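Side-chain contacts in NalD (Pseudomonas aeruginosa PAO1, PDB 5DAJ), which represses the MexAB-OprM multidrug efflux pump as a TetR-family transcriptional regulator, and binds novobiocin, which induces pump expression: residues L91-V96 / H192-M197; D83-L88 / R150-P155; L16-E21 / E34-A39; H56-M61 / L109-Q114; E103-I108 / G172-W177. All blocks are in the same frame, centred on the assembly; numbering follows the deposited sequence.

Contacts 1, 3 and 4 are buried and apolar. Contacts 2 and 5 are only partly buried and bring charged side chains in. Contact 3 packs two helices of the DNA-binding domain, and contact 4 joins that domain to the C-terminal one. Contacts 1, 2 and 5 lie within the C-terminal region. Contacts 1 and 2 share helix 84-101, with contact 2 at its N-terminal end, the farthest of the five from contact 3. Contacts 4 and 5 share helix 103-114. Some neighbours touch: Leu194 of contact 1 meets Leu173 of contact 5, Met61 of contact 4 packs on Ala19 of contact 3, and Glu20 of contact 3 makes salt bridges to Lys104 and Arg107 of contact 5.

Contact 1 (L91-V96 / H192-M197); sequences LCLEAV and HLLEPM
Leu194 reaches across to the backbone of Cys92 and Leu93 with a single methyl group. This methyl, CD1, is the tight part of the contact. Leu194 CD1 lies 3.6 Å from Leu93 N and 3.9 Å from Cys92 C, so it rests on the helix backbone rather than between side-chain tips. The two CB atoms lie beside it: Cys92 CB is 4.1 Å from Leu194 CD1, and Leu93 CB is 4.2 Å from the same methyl. Leu194 CG stands opposite the carbonyl carbon (chi1 -62°), and the nearly extended second torsion (chi2 172°) carries CD1 forward to helix 84-101. Leu194 CD2 packs on Leu173 CD1 at 3.9 Å. Ile170 touches both Cys92 and Leu194, so helix 159-179 covers this buried side.

Toward solvent the contact is looser. The outer part of Leu93 is partly exposed, and its side chain touches Ala190 and Glu191 of helix 186-201. Glu94 is exposed and its CB points away from the segment 192-197. Nothing polar links the two segments. Pro196 and Met197 pack on Met197 and Leu169 of the second subunit. Helix 186-201 is thus held between helix 84-101 and the neighbouring chain, consistent with the TetR-family dimer, in which the last two helices of each C-terminal domain commonly form the subunit interface.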
# COMPACT_ATOMS: atom_id res chain seq x y z
N LEU A 91 4.37 19.76 1.94
CA LEU A 91 5.20 18.64 1.49
C LEU A 91 4.37 17.42 1.05
O LEU A 91 4.64 16.82 0.01
CB LEU A 91 6.17 18.21 2.59
CG LEU A 91 7.06 17.00 2.26
CD1 LEU A 91 8.12 17.36 1.22
CD2 LEU A 91 7.72 16.46 3.51
N CYS A 92 3.38 17.07 1.87
CA CYS A 92 2.49 15.94 1.57
C CYS A 92 1.66 16.21 0.32
O CYS A 92 1.52 15.33 -0.55
CB CYS A 92 1.54 15.68 2.74
SG CYS A 92 2.37 15.10 4.23
N LEU A 93 1.14 17.43 0.23
CA LEU A 93 0.37 17.86 -0.93
C LEU A 93 1.17 17.72 -2.23
O LEU A 93 0.69 17.19 -3.22
CB LEU A 93 -0.08 19.32 -0.76
CG LEU A 93 -0.88 19.93 -1.92
CD1 LEU A 93 -2.19 19.19 -2.11
CD2 LEU A 93 -1.15 21.41 -1.65
N GLU A 94 2.41 18.20 -2.20
CA GLU A 94 3.31 18.12 -3.36
C GLU A 94 3.67 16.69 -3.73
O GLU A 94 3.75 16.34 -4.92
CB GLU A 94 4.59 18.90 -3.10
CG GLU A 94 4.38 20.41 -3.01
CD GLU A 94 5.64 21.17 -2.66
OE1 GLU A 94 6.74 20.56 -2.72
OE2 GLU A 94 5.54 22.38 -2.34
N ALA A 95 3.89 15.86 -2.72
CA ALA A 95 4.16 14.43 -2.93
C ALA A 95 3.02 13.78 -3.73
O ALA A 95 3.27 13.10 -4.74
CB ALA A 95 4.35 13.71 -1.61
N VAL A 96 1.79 14.01 -3.28
CA VAL A 96 0.60 13.45 -3.94
C VAL A 96 0.49 14.02 -5.36
O VAL A 96 0.28 13.27 -6.32
CB VAL A 96 -0.70 13.71 -3.15
CG1 VAL A 96 -1.94 13.34 -3.96
CG2 VAL A 96 -0.69 12.93 -1.85
N HIS A 192 -8.16 18.11 -0.83
CA HIS A 192 -9.37 17.63 -0.15
C HIS A 192 -9.21 16.24 0.46
O HIS A 192 -9.86 15.91 1.44
CB HIS A 192 -10.55 17.63 -1.11
CG HIS A 192 -10.86 18.98 -1.67
ND1 HIS A 192 -11.46 19.97 -0.92
CD2 HIS A 192 -10.65 19.51 -2.90
CE1 HIS A 192 -11.62 21.05 -1.67
NE2 HIS A 192 -11.13 20.79 -2.87
N LEU A 193 -8.34 15.43 -0.14
CA LEU A 193 -8.01 14.10 0.39
C LEU A 193 -7.20 14.18 1.69
O LEU A 193 -7.38 13.36 2.59
CB LEU A 193 -7.24 13.29 -0.65
CG LEU A 193 -8.09 12.92 -1.88
CD1 LEU A 193 -7.20 12.58 -3.07
CD2 LEU A 193 -9.03 11.77 -1.56
N LEU A 194 -6.32 15.18 1.76
CA LEU A 194 -5.48 15.42 2.93
C LEU A 194 -6.16 16.26 4.01
O LEU A 194 -5.89 16.08 5.20
CB LEU A 194 -4.17 16.09 2.52
CG LEU A 194 -3.28 15.30 1.57
CD1 LEU A 194 -2.13 16.16 1.09
CD2 LEU A 194 -2.75 14.03 2.22
N GLU A 195 -7.05 17.15 3.59
CA GLU A 195 -7.76 18.06 4.50
C GLU A 195 -8.25 17.42 5.80
O GLU A 195 -7.86 17.86 6.89
CB GLU A 195 -8.92 18.78 3.77
CG GLU A 195 -9.69 19.83 4.57
CD GLU A 195 -8.85 21.01 5.03
OE1 GLU A 195 -7.67 21.15 4.62
OE2 GLU A 195 -9.39 21.83 5.81
N PRO A 196 -9.08 16.36 5.71
CA PRO A 196 -9.65 15.81 6.95
C PRO A 196 -8.62 15.28 7.93
O PRO A 196 -8.77 15.46 9.13
CB PRO A 196 -10.54 14.67 6.44
CG PRO A 196 -10.00 14.31 5.11
CD PRO A 196 -9.51 15.59 4.53
N MSE A 197 -7.56 14.66 7.43
CA MSE A 197 -6.50 14.14 8.30
C MSE A 197 -5.92 15.27 9.11
O MSE A 197 -5.81 15.17 10.34
CB MSE A 197 -5.40 13.43 7.52
CG MSE A 197 -4.21 12.96 8.37
SE MSE A 197 -4.78 11.75 9.82
CE MSE A 197 -5.02 10.11 8.75

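Contact 2 (D83-L88 / R150-P155); sequences DPLRSL and RVRLHP
The N-cap of helix 84-101 is Asp83, and its carboxylate also binds Arg152 across the contact. One oxygen serves each partner. OD1 of Asp83 accepts from Leu85 N at 2.7 Å, a capping bond that meets the oxygen from above the carboxylate plane. OD2 of Asp83 accepts from Arg152 NH1 at 3.3 Å, at an N-H...O angle of 146°. This second bond is a salt bridge. It comes in on the syn side of OD2 and lies near the guanidinium plane, while the carboxylate and guanidinium planes are turned 48° apart.

Both partners belong to the C-terminal domain of the TetR fold, at the end far from the DNA-binding helices. Arg152 sits in the type I beta turn from Arg150 to Leu153, in the loop before helix 159-179. The turn is closed by Leu153 N to Arg150 O at 3.1 Å. The arginine chain bends at chi3 (54°), which brings NH1 to the cap.

Leu85 covers the arginine: Leu85 CD1 lies over one face of the guanidinium, 4.2 Å from Arg152 NH1. Val202 touches both Leu85 and Arg152, and the backbone of Arg152 is hydrogen-bonded to Arg203.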
# COMPACT_ATOMS: atom_id res chain seq x y z
N ASP A 83 5.11 28.81 10.44
CA ASP A 83 4.37 27.57 10.66
C ASP A 83 4.89 26.33 10.00
O ASP A 83 4.90 26.24 8.80
CB ASP A 83 2.91 27.67 10.31
CG ASP A 83 2.11 26.59 10.94
OD1 ASP A 83 2.70 25.64 11.48
OD2 ASP A 83 0.89 26.68 10.93
N PRO A 84 5.29 25.36 10.79
CA PRO A 84 5.82 24.17 10.14
C PRO A 84 4.83 23.05 10.08
O PRO A 84 5.18 22.03 9.53
CB PRO A 84 7.01 23.81 11.01
CG PRO A 84 6.70 24.36 12.36
CD PRO A 84 5.40 25.08 12.27
N LEU A 85 3.64 23.22 10.61
CA LEU A 85 2.66 22.17 10.51
C LEU A 85 2.10 22.39 9.15
O LEU A 85 1.46 21.54 8.58
CB LEU A 85 1.59 22.27 11.58
CG LEU A 85 1.98 21.64 12.91
CD1 LEU A 85 0.80 21.35 13.80
CD2 LEU A 85 2.77 20.37 12.71
N ARG A 86 2.38 23.57 8.64
CA ARG A 86 1.97 23.96 7.29
C ARG A 86 2.95 23.41 6.24
O ARG A 86 2.54 22.94 5.18
CB ARG A 86 1.94 25.49 7.15
CG ARG A 86 1.41 26.02 5.81
CD ARG A 86 0.01 25.51 5.48
NE ARG A 86 -0.46 26.04 4.20
CZ ARG A 86 -1.73 26.03 3.78
NH1 ARG A 86 -2.71 25.53 4.54
NH2 ARG A 86 -2.03 26.54 2.59
N SER A 87 4.24 23.52 6.53
CA SER A 87 5.28 22.98 5.64
C SER A 87 5.08 21.48 5.41
O SER A 87 5.26 20.97 4.30
CB SER A 87 6.68 23.22 6.21
OG SER A 87 6.92 24.60 6.43
N LEU A 88 4.71 20.78 6.49
CA LEU A 88 4.43 19.34 6.42
C LEU A 88 3.24 19.05 5.50
O LEU A 88 3.32 18.15 4.65
CB LEU A 88 4.17 18.77 7.81
CG LEU A 88 3.77 17.29 7.85
CD1 LEU A 88 4.84 16.40 7.24
CD2 LEU A 88 3.47 16.87 9.27
N ARG A 150 2.85 20.30 19.42
CA ARG A 150 2.16 19.38 20.35
C ARG A 150 0.94 19.99 21.03
O ARG A 150 -0.11 19.35 21.15
CB ARG A 150 3.15 18.87 21.42
CG ARG A 150 2.58 17.89 22.42
CD ARG A 150 3.51 17.62 23.62
NE ARG A 150 4.15 16.32 23.46
CZ ARG A 150 3.55 15.15 23.65
NH1 ARG A 150 2.26 15.08 24.01
NH2 ARG A 150 4.23 14.03 23.47
N VAL A 151 1.09 21.24 21.48
CA VAL A 151 0.00 22.02 22.10
C VAL A 151 -1.24 22.13 21.19
O VAL A 151 -2.37 22.27 21.68
CB VAL A 151 0.50 23.43 22.51
CG1 VAL A 151 -0.64 24.38 22.83
CG2 VAL A 151 1.42 23.32 23.72
N ARG A 152 -1.02 22.05 19.88
CA ARG A 152 -2.09 22.18 18.88
C ARG A 152 -2.79 20.87 18.52
O ARG A 152 -3.78 20.89 17.78
CB ARG A 152 -1.53 22.80 17.60
CG ARG A 152 -0.78 24.11 17.82
CD ARG A 152 -0.39 24.75 16.51
NE ARG A 152 -1.56 24.94 15.64
CZ ARG A 152 -1.51 25.22 14.34
NH1 ARG A 152 -0.34 25.39 13.71
NH2 ARG A 152 -2.65 25.35 13.66
N LEU A 153 -2.27 19.74 18.99
CA LEU A 153 -2.93 18.45 18.74
C LEU A 153 -4.18 18.33 19.60
O LEU A 153 -4.24 18.91 20.68
CB LEU A 153 -1.99 17.27 19.04
CG LEU A 153 -0.72 17.14 18.19
CD1 LEU A 153 0.10 15.96 18.67
CD2 LEU A 153 -1.05 16.98 16.71
N HIS A 154 -5.16 17.56 19.14
CA HIS A 154 -6.36 17.30 19.94
C HIS A 154 -6.01 16.42 21.15
O HIS A 154 -5.01 15.70 21.12
CB HIS A 154 -7.50 16.62 19.15
CG HIS A 154 -8.24 17.54 18.24
ND1 HIS A 154 -7.73 17.98 17.04
CD2 HIS A 154 -9.48 18.08 18.34
CE1 HIS A 154 -8.61 18.77 16.45
NE2 HIS A 154 -9.69 18.85 17.22
N PRO A 155 -6.83 16.48 22.22
CA PRO A 155 -6.66 15.63 23.40
C PRO A 155 -6.53 14.15 23.02
O PRO A 155 -7.38 13.64 22.30
CB PRO A 155 -7.97 15.83 24.16
CG PRO A 155 -8.37 17.22 23.84
CD PRO A 155 -7.90 17.47 22.43

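Contact 3 (L16-E21 / E34-A39); sequences LLAAEE and EQIARA
Helix segments 16-21 and 34-39 cross at 118°, with their axes 8.5 Å apart at closest approach. The backbones come near at two points: the CA atoms of Ala19 and Ile36 are 5.5 Å apart, and those of Ala18 and Ala39 are 5.9 Å apart. Alanines make this closeness possible.

Ile36 supplies the larger side chain and lies alongside Ala19. Its CG1 stands opposite the carbonyl carbon (chi1 -71°) and its CG2 opposite the backbone N, which brings both branches to Ala19. Ile36 CD1 is 3.9 Å and Ile36 CG2 4.1 Å from Ala19 CB. Ala18 CB points at the other helix and meets backbone as much as side chain. Ala18 CB is 3.9 Å from Ile36 O and 4.3 Å from Ala39 CB. Ala39 sits at the exposed edge, whereas the other three are buried. Leu57 and Met61 of helix 54-63 touch Ala19 as well.

Segment 34-39 falls in the predicted helix-turn-helix motif, residues 32-51. The contact seats the first helix of that motif on helix 6-26, as in the three-helix DNA-binding domain of TetR-family repressors.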
# COMPACT_ATOMS: atom_id res chain seq x y z
N LEU A 16 19.77 1.20 -15.83
CA LEU A 16 18.62 1.52 -14.96
C LEU A 16 17.35 1.79 -15.75
O LEU A 16 16.25 1.40 -15.32
CB LEU A 16 18.93 2.71 -14.02
CG LEU A 16 19.98 2.42 -12.94
CD1 LEU A 16 20.33 3.70 -12.20
CD2 LEU A 16 19.50 1.36 -11.95
N LEU A 17 17.50 2.49 -16.87
CA LEU A 17 16.36 2.75 -17.75
C LEU A 17 15.77 1.46 -18.33
O LEU A 17 14.55 1.28 -18.36
CB LEU A 17 16.75 3.69 -18.90
CG LEU A 17 16.75 5.19 -18.57
CD1 LEU A 17 17.33 5.97 -19.74
CD2 LEU A 17 15.34 5.70 -18.25
N ALA A 18 16.66 0.58 -18.78
CA ALA A 18 16.28 -0.75 -19.29
C ALA A 18 15.54 -1.58 -18.24
O ALA A 18 14.45 -2.09 -18.50
CB ALA A 18 17.52 -1.52 -19.75
N ALA A 19 16.11 -1.64 -17.04
CA ALA A 19 15.49 -2.32 -15.91
C ALA A 19 14.12 -1.73 -15.54
O ALA A 19 13.18 -2.46 -15.21
CB ALA A 19 16.41 -2.29 -14.70
N GLU A 20 14.04 -0.40 -15.54
CA GLU A 20 12.79 0.33 -15.25
C GLU A 20 11.69 -0.13 -16.19
O GLU A 20 10.61 -0.52 -15.75
CB GLU A 20 13.01 1.84 -15.35
CG GLU A 20 11.79 2.71 -15.04
CD GLU A 20 12.04 4.19 -15.30
OE1 GLU A 20 13.16 4.67 -15.04
OE2 GLU A 20 11.10 4.87 -15.75
N GLU A 21 11.98 -0.13 -17.49
CA GLU A 21 11.02 -0.58 -18.52
C GLU A 21 10.65 -2.06 -18.35
O GLU A 21 9.46 -2.42 -18.41
CB GLU A 21 11.62 -0.30 -19.91
CG GLU A 21 10.87 -0.65 -21.14
CD GLU A 21 11.78 -1.04 -22.30
OE1 GLU A 21 12.04 -2.25 -22.58
OE2 GLU A 21 12.26 -0.10 -22.93
N GLU A 34 20.45 -10.83 -16.73
CA GLU A 34 20.80 -11.17 -18.12
C GLU A 34 19.90 -10.43 -19.10
O GLU A 34 20.37 -9.79 -20.04
CB GLU A 34 20.72 -12.68 -18.35
CG GLU A 34 21.20 -13.13 -19.73
CD GLU A 34 21.33 -14.64 -19.87
OE1 GLU A 34 20.56 -15.38 -19.22
OE2 GLU A 34 22.20 -15.09 -20.66
N GLN A 35 18.60 -10.50 -18.85
CA GLN A 35 17.58 -9.82 -19.67
C GLN A 35 17.74 -8.29 -19.67
O GLN A 35 17.53 -7.63 -20.69
CB GLN A 35 16.18 -10.17 -19.18
CG GLN A 35 15.77 -11.59 -19.51
CD GLN A 35 14.52 -12.04 -18.77
OE1 GLN A 35 14.32 -11.70 -17.61
NE2 GLN A 35 13.69 -12.83 -19.43
N ILE A 36 18.11 -7.74 -18.51
CA ILE A 36 18.36 -6.30 -18.38
C ILE A 36 19.56 -5.89 -19.23
O ILE A 36 19.51 -4.89 -19.95
CB ILE A 36 18.59 -5.90 -16.90
CG1 ILE A 36 17.27 -6.00 -16.13
CG2 ILE A 36 19.13 -4.47 -16.78
CD1 ILE A 36 17.44 -6.06 -14.62
N ALA A 37 20.64 -6.66 -19.10
CA ALA A 37 21.87 -6.42 -19.85
C ALA A 37 21.61 -6.39 -21.35
O ALA A 37 22.05 -5.48 -22.05
CB ALA A 37 22.89 -7.50 -19.52
N ARG A 38 20.88 -7.40 -21.82
CA ARG A 38 20.53 -7.52 -23.23
C ARG A 38 19.71 -6.33 -23.72
O ARG A 38 20.01 -5.74 -24.75
CB ARG A 38 19.81 -8.83 -23.51
CG ARG A 38 19.75 -9.23 -24.98
CD ARG A 38 19.41 -10.70 -25.18
NE ARG A 38 18.12 -11.04 -24.57
CZ ARG A 38 17.93 -11.80 -23.49
NH1 ARG A 38 18.94 -12.38 -22.83
NH2 ARG A 38 16.69 -11.99 -23.05
N ALA A 39 18.69 -5.98 -22.95
CA ALA A 39 17.82 -4.82 -23.26
C ALA A 39 18.55 -3.47 -23.20
O ALA A 39 18.13 -2.52 -23.85
CB ALA A 39 16.62 -4.80 -22.32

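Contact 4 (H56-M61 / L109-Q114); sequences HLFNEM and LTILMQ
Phe58 runs from helix 54-63 to helix 103-114, and its ring edge meets Ile111 and Leu112. At CB the side chain turns so that CG stands opposite the backbone N (chi1 -177°), and this sends the ring outward. Phe58 CD1 stays farther off. Phe58 CE1 makes the main touch, at 3.7 Å from Ile111 CG2. This methyl lies in the ring plane, so it meets the edge and not a face. Phe58 CZ, at the tip, is 4.1 Å from Leu112 CD1, which is also at the edge. The Phe58 and Leu112 side chains cross at about a right angle.

Met61, a selenomethionine in this crystal, lies one turn further on. Its chain is bent at chi3 (-82°), and Met61 SE comes 4.1 Å from Ile111 CD1. Ile111 therefore uses both branches: CG2 for Phe58 and CD1 for Met61.

The two helix segments run at 132° to each other, and their axes come no closer than 11.6 Å, so long side chains fill the space. Ala125 also touches Phe58, and Phe23 packs on Ile111. The contact joins the DNA-binding domain to the C-terminal domain, the kind of interface through which ligand binding is thought to be relayed to the DNA-binding helices in TetR relatives.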
# COMPACT_ATOMS: atom_id res chain seq x y z
N HIS A 56 20.25 -4.63 -5.06
CA HIS A 56 21.02 -3.39 -5.05
C HIS A 56 20.68 -2.52 -6.25
O HIS A 56 20.61 -1.31 -6.12
CB HIS A 56 22.51 -3.67 -5.05
CG HIS A 56 23.35 -2.46 -4.82
ND1 HIS A 56 24.24 -1.98 -5.76
CD2 HIS A 56 23.43 -1.60 -3.77
CE1 HIS A 56 24.84 -0.90 -5.30
NE2 HIS A 56 24.37 -0.65 -4.09
N LEU A 57 20.49 -3.16 -7.40
CA LEU A 57 20.07 -2.48 -8.63
C LEU A 57 18.74 -1.77 -8.38
O LEU A 57 18.60 -0.57 -8.61
CB LEU A 57 19.92 -3.47 -9.78
CG LEU A 57 19.78 -2.86 -11.18
CD1 LEU A 57 20.29 -3.83 -12.24
CD2 LEU A 57 18.35 -2.46 -11.51
N PHE A 58 17.78 -2.53 -7.88
CA PHE A 58 16.44 -2.03 -7.55
C PHE A 58 16.51 -0.84 -6.59
O PHE A 58 15.77 0.13 -6.74
CB PHE A 58 15.62 -3.16 -6.93
CG PHE A 58 14.20 -2.78 -6.61
CD1 PHE A 58 13.28 -2.63 -7.62
CD2 PHE A 58 13.80 -2.60 -5.31
CE1 PHE A 58 11.97 -2.30 -7.33
CE2 PHE A 58 12.49 -2.27 -5.01
CZ PHE A 58 11.57 -2.12 -6.03
N ASN A 59 17.40 -0.93 -5.62
CA ASN A 59 17.59 0.13 -4.63
C ASN A 59 18.18 1.42 -5.21
O ASN A 59 17.75 2.52 -4.85
CB ASN A 59 18.49 -0.38 -3.50
CG ASN A 59 18.04 0.09 -2.14
OD1 ASN A 59 18.80 0.66 -1.39
ND2 ASN A 59 16.77 -0.15 -1.81
N GLU A 60 19.18 1.26 -6.08
CA GLU A 60 19.77 2.38 -6.81
C GLU A 60 18.73 3.06 -7.68
O GLU A 60 18.74 4.29 -7.84
CB GLU A 60 20.94 1.91 -7.68
CG GLU A 60 22.18 1.51 -6.90
CD GLU A 60 22.81 2.67 -6.15
OE1 GLU A 60 23.18 3.68 -6.79
OE2 GLU A 60 22.90 2.57 -4.90
N MSE A 61 17.81 2.27 -8.23
CA MSE A 61 16.72 2.79 -9.05
C MSE A 61 15.82 3.66 -8.22
O MSE A 61 15.53 4.80 -8.57
CB MSE A 61 15.94 1.64 -9.69
CG MSE A 61 14.88 2.14 -10.68
SE MSE A 61 13.77 0.62 -11.27
CE MSE A 61 15.11 0.09 -12.58
N LEU A 109 7.59 4.10 -8.83
CA LEU A 109 6.72 3.78 -7.69
C LEU A 109 5.67 2.74 -8.02
O LEU A 109 5.31 1.94 -7.16
CB LEU A 109 6.05 5.03 -7.11
CG LEU A 109 6.98 5.98 -6.36
CD1 LEU A 109 6.17 7.16 -5.88
CD2 LEU A 109 7.68 5.34 -5.18
N THR A 110 5.20 2.72 -9.27
CA THR A 110 4.29 1.65 -9.73
C THR A 110 5.04 0.32 -9.67
O THR A 110 4.46 -0.70 -9.30
CB THR A 110 3.76 1.89 -11.21
OG1 THR A 110 3.14 3.16 -11.35
CG2 THR A 110 2.75 0.88 -11.72
N ILE A 111 6.32 0.33 -10.01
CA ILE A 111 7.13 -0.89 -9.86
C ILE A 111 7.18 -1.33 -8.39
O ILE A 111 6.90 -2.49 -8.07
CB ILE A 111 8.57 -0.72 -10.37
CG1 ILE A 111 8.59 -0.58 -11.89
CG2 ILE A 111 9.42 -1.92 -9.97
CD1 ILE A 111 9.89 -0.03 -12.43
N LEU A 112 7.54 -0.39 -7.53
CA LEU A 112 7.69 -0.63 -6.09
C LEU A 112 6.45 -1.24 -5.44
O LEU A 112 6.54 -2.20 -4.66
CB LEU A 112 8.04 0.66 -5.36
CG LEU A 112 8.03 0.58 -3.83
CD1 LEU A 112 9.03 -0.44 -3.36
CD2 LEU A 112 8.32 1.94 -3.21
N MSE A 113 5.29 -0.69 -5.76
CA MSE A 113 4.06 -1.07 -5.07
C MSE A 113 3.20 -2.05 -5.80
O MSE A 113 2.26 -2.60 -5.23
CB MSE A 113 3.27 0.20 -4.85
CG MSE A 113 4.14 1.16 -4.05
SE MSE A 113 3.05 2.64 -3.41
CE MSE A 113 4.48 3.56 -2.40
N GLN A 114 3.54 -2.32 -7.04
CA GLN A 114 2.69 -3.11 -7.93
C GLN A 114 3.37 -4.23 -8.72
O GLN A 114 2.71 -5.24 -9.05
CB GLN A 114 2.05 -2.17 -8.92
CG GLN A 114 0.67 -2.57 -9.36
CD GLN A 114 -0.37 -1.81 -8.60
OE1 GLN A 114 -0.31 -0.58 -8.51
NE2 GLN A 114 -1.32 -2.54 -8.03

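Contact 5 (E103-I108 / G172-W177); sequences EKKRRI and GLFNDW
Trp177 and Arg106 bury the most surface here, and Lys105 comes next. The Trp177 indole points its CZ3 corner at the aliphatic part of Arg106. CG of Arg106 is 4.1 Å from Trp177 CZ3, near the ring plane, so it meets the edge. Arg106 CD is also 4.1 Å from Trp177 CZ3. The arginine chain then bends at chi3 (-40°), and the guanidinium plane stands 68° from that of the indole. Its polar partners are at the end of helix 84-101: NE bonds to Leu99 O and NH2 to Leu100 O. These bonds fix the charged end, while the methylenes serve the tryptophan.

Lys105 makes a separate, lighter touch. Lys105 NZ lies 4.0 Å from Phe174 CE2, at the ring edge, and the two side chains cross at about a right angle. Leu99 touches Trp177 too, and Ala95 touches Phe174. Helices 84-101, 103-114 and 159-179 thus meet here, within the all-helical C-terminal domain of a TetR-family regulator.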
# COMPACT_ATOMS: atom_id res chain seq x y z
N GLU A 103 6.63 11.67 -14.44
CA GLU A 103 6.45 10.34 -15.04
C GLU A 103 7.46 9.30 -14.51
O GLU A 103 7.07 8.16 -14.24
CB GLU A 103 6.54 10.39 -16.56
CG GLU A 103 6.23 9.05 -17.25
CD GLU A 103 6.15 9.13 -18.77
OE1 GLU A 103 6.06 8.05 -19.39
OE2 GLU A 103 6.15 10.24 -19.34
N LYS A 104 8.72 9.70 -14.38
CA LYS A 104 9.76 8.79 -13.87
C LYS A 104 9.38 8.27 -12.48
O LYS A 104 9.46 7.06 -12.23
CB LYS A 104 11.15 9.42 -13.80
CG LYS A 104 12.26 8.38 -13.74
CD LYS A 104 13.66 8.98 -13.58
CE LYS A 104 14.78 7.95 -13.78
NZ LYS A 104 14.87 7.35 -15.14
N LYS A 105 8.99 9.20 -11.60
CA LYS A 105 8.52 8.87 -10.24
C LYS A 105 7.34 7.90 -10.29
O LYS A 105 7.33 6.89 -9.58
CB LYS A 105 8.09 10.14 -9.48
CG LYS A 105 8.00 10.00 -7.95
CD LYS A 105 7.27 11.20 -7.33
CE LYS A 105 7.87 11.69 -6.02
NZ LYS A 105 7.31 10.98 -4.83
N ARG A 106 6.37 8.23 -11.12
CA ARG A 106 5.17 7.40 -11.28
C ARG A 106 5.56 5.99 -11.70
O ARG A 106 5.15 5.03 -11.06
CB ARG A 106 4.21 8.02 -12.30
CG ARG A 106 2.86 7.31 -12.41
CD ARG A 106 2.11 7.73 -13.66
NE ARG A 106 2.23 9.17 -13.93
CZ ARG A 106 2.63 9.73 -15.07
NH1 ARG A 106 2.92 9.01 -16.15
NH2 ARG A 106 2.71 11.06 -15.15
N ARG A 107 6.38 5.88 -12.74
CA ARG A 107 6.82 4.57 -13.26
C ARG A 107 7.53 3.72 -12.20
O ARG A 107 7.17 2.56 -11.98
CB ARG A 107 7.74 4.75 -14.49
CG ARG A 107 7.01 5.27 -15.73
CD ARG A 107 7.97 5.68 -16.85
NE ARG A 107 8.89 4.61 -17.24
CZ ARG A 107 8.65 3.65 -18.13
NH1 ARG A 107 7.51 3.58 -18.80
NH2 ARG A 107 9.58 2.73 -18.37
N ILE A 108 8.51 4.31 -11.52
CA ILE A 108 9.30 3.60 -10.52
C ILE A 108 8.47 3.21 -9.29
O ILE A 108 8.63 2.11 -8.76
CB ILE A 108 10.54 4.43 -10.10
CG1 ILE A 108 11.56 4.44 -11.25
CG2 ILE A 108 11.19 3.84 -8.85
CD1 ILE A 108 12.67 5.44 -11.10
N GLY A 172 -1.28 5.11 1.44
CA GLY A 172 -2.52 4.58 0.91
C GLY A 172 -2.99 5.28 -0.35
O GLY A 172 -3.42 4.63 -1.30
N LEU A 173 -2.89 6.60 -0.36
CA LEU A 173 -3.24 7.39 -1.55
C LEU A 173 -2.38 7.02 -2.75
O LEU A 173 -2.89 6.83 -3.85
CB LEU A 173 -3.10 8.89 -1.26
CG LEU A 173 -4.14 9.48 -0.31
CD1 LEU A 173 -3.74 10.90 0.05
CD2 LEU A 173 -5.53 9.46 -0.91
N PHE A 174 -1.07 6.93 -2.53
CA PHE A 174 -0.11 6.46 -3.55
C PHE A 174 -0.51 5.08 -4.05
O PHE A 174 -0.62 4.85 -5.24
CB PHE A 174 1.31 6.40 -2.99
CG PHE A 174 2.06 7.71 -3.07
CD1 PHE A 174 1.52 8.86 -2.55
CD2 PHE A 174 3.32 7.77 -3.66
CE1 PHE A 174 2.21 10.06 -2.62
CE2 PHE A 174 4.02 8.96 -3.73
CZ PHE A 174 3.47 10.11 -3.21
N ASN A 175 -0.77 4.19 -3.11
CA ASN A 175 -1.10 2.80 -3.43
C ASN A 175 -2.40 2.69 -4.24
O ASN A 175 -2.43 2.04 -5.28
CB ASN A 175 -1.23 1.96 -2.16
CG ASN A 175 -0.77 0.55 -2.36
OD1 ASN A 175 -1.55 -0.32 -2.76
ND2 ASN A 175 0.51 0.30 -2.10
N ASP A 176 -3.45 3.33 -3.73
CA ASP A 176 -4.76 3.36 -4.40
C ASP A 176 -4.65 3.92 -5.81
O ASP A 176 -5.11 3.30 -6.77
CB ASP A 176 -5.80 4.17 -3.61
CG ASP A 176 -6.76 3.31 -2.79
OD1 ASP A 176 -6.87 2.10 -3.03
OD2 ASP A 176 -7.42 3.87 -1.89
N TRP A 177 -4.04 5.09 -5.93
CA TRP A 177 -4.00 5.79 -7.21
C TRP A 177 -3.18 5.05 -8.26
O TRP A 177 -3.60 4.94 -9.40
CB TRP A 177 -3.45 7.21 -7.09
CG TRP A 177 -3.67 7.97 -8.35
CD1 TRP A 177 -4.83 8.56 -8.75
CD2 TRP A 177 -2.73 8.18 -9.40
NE1 TRP A 177 -4.67 9.14 -9.98
CE2 TRP A 177 -3.39 8.92 -10.40
CE3 TRP A 177 -1.40 7.82 -9.60
CZ2 TRP A 177 -2.76 9.31 -11.59
CZ3 TRP A 177 -0.77 8.21 -10.78
CH2 TRP A 177 -1.45 8.95 -11.75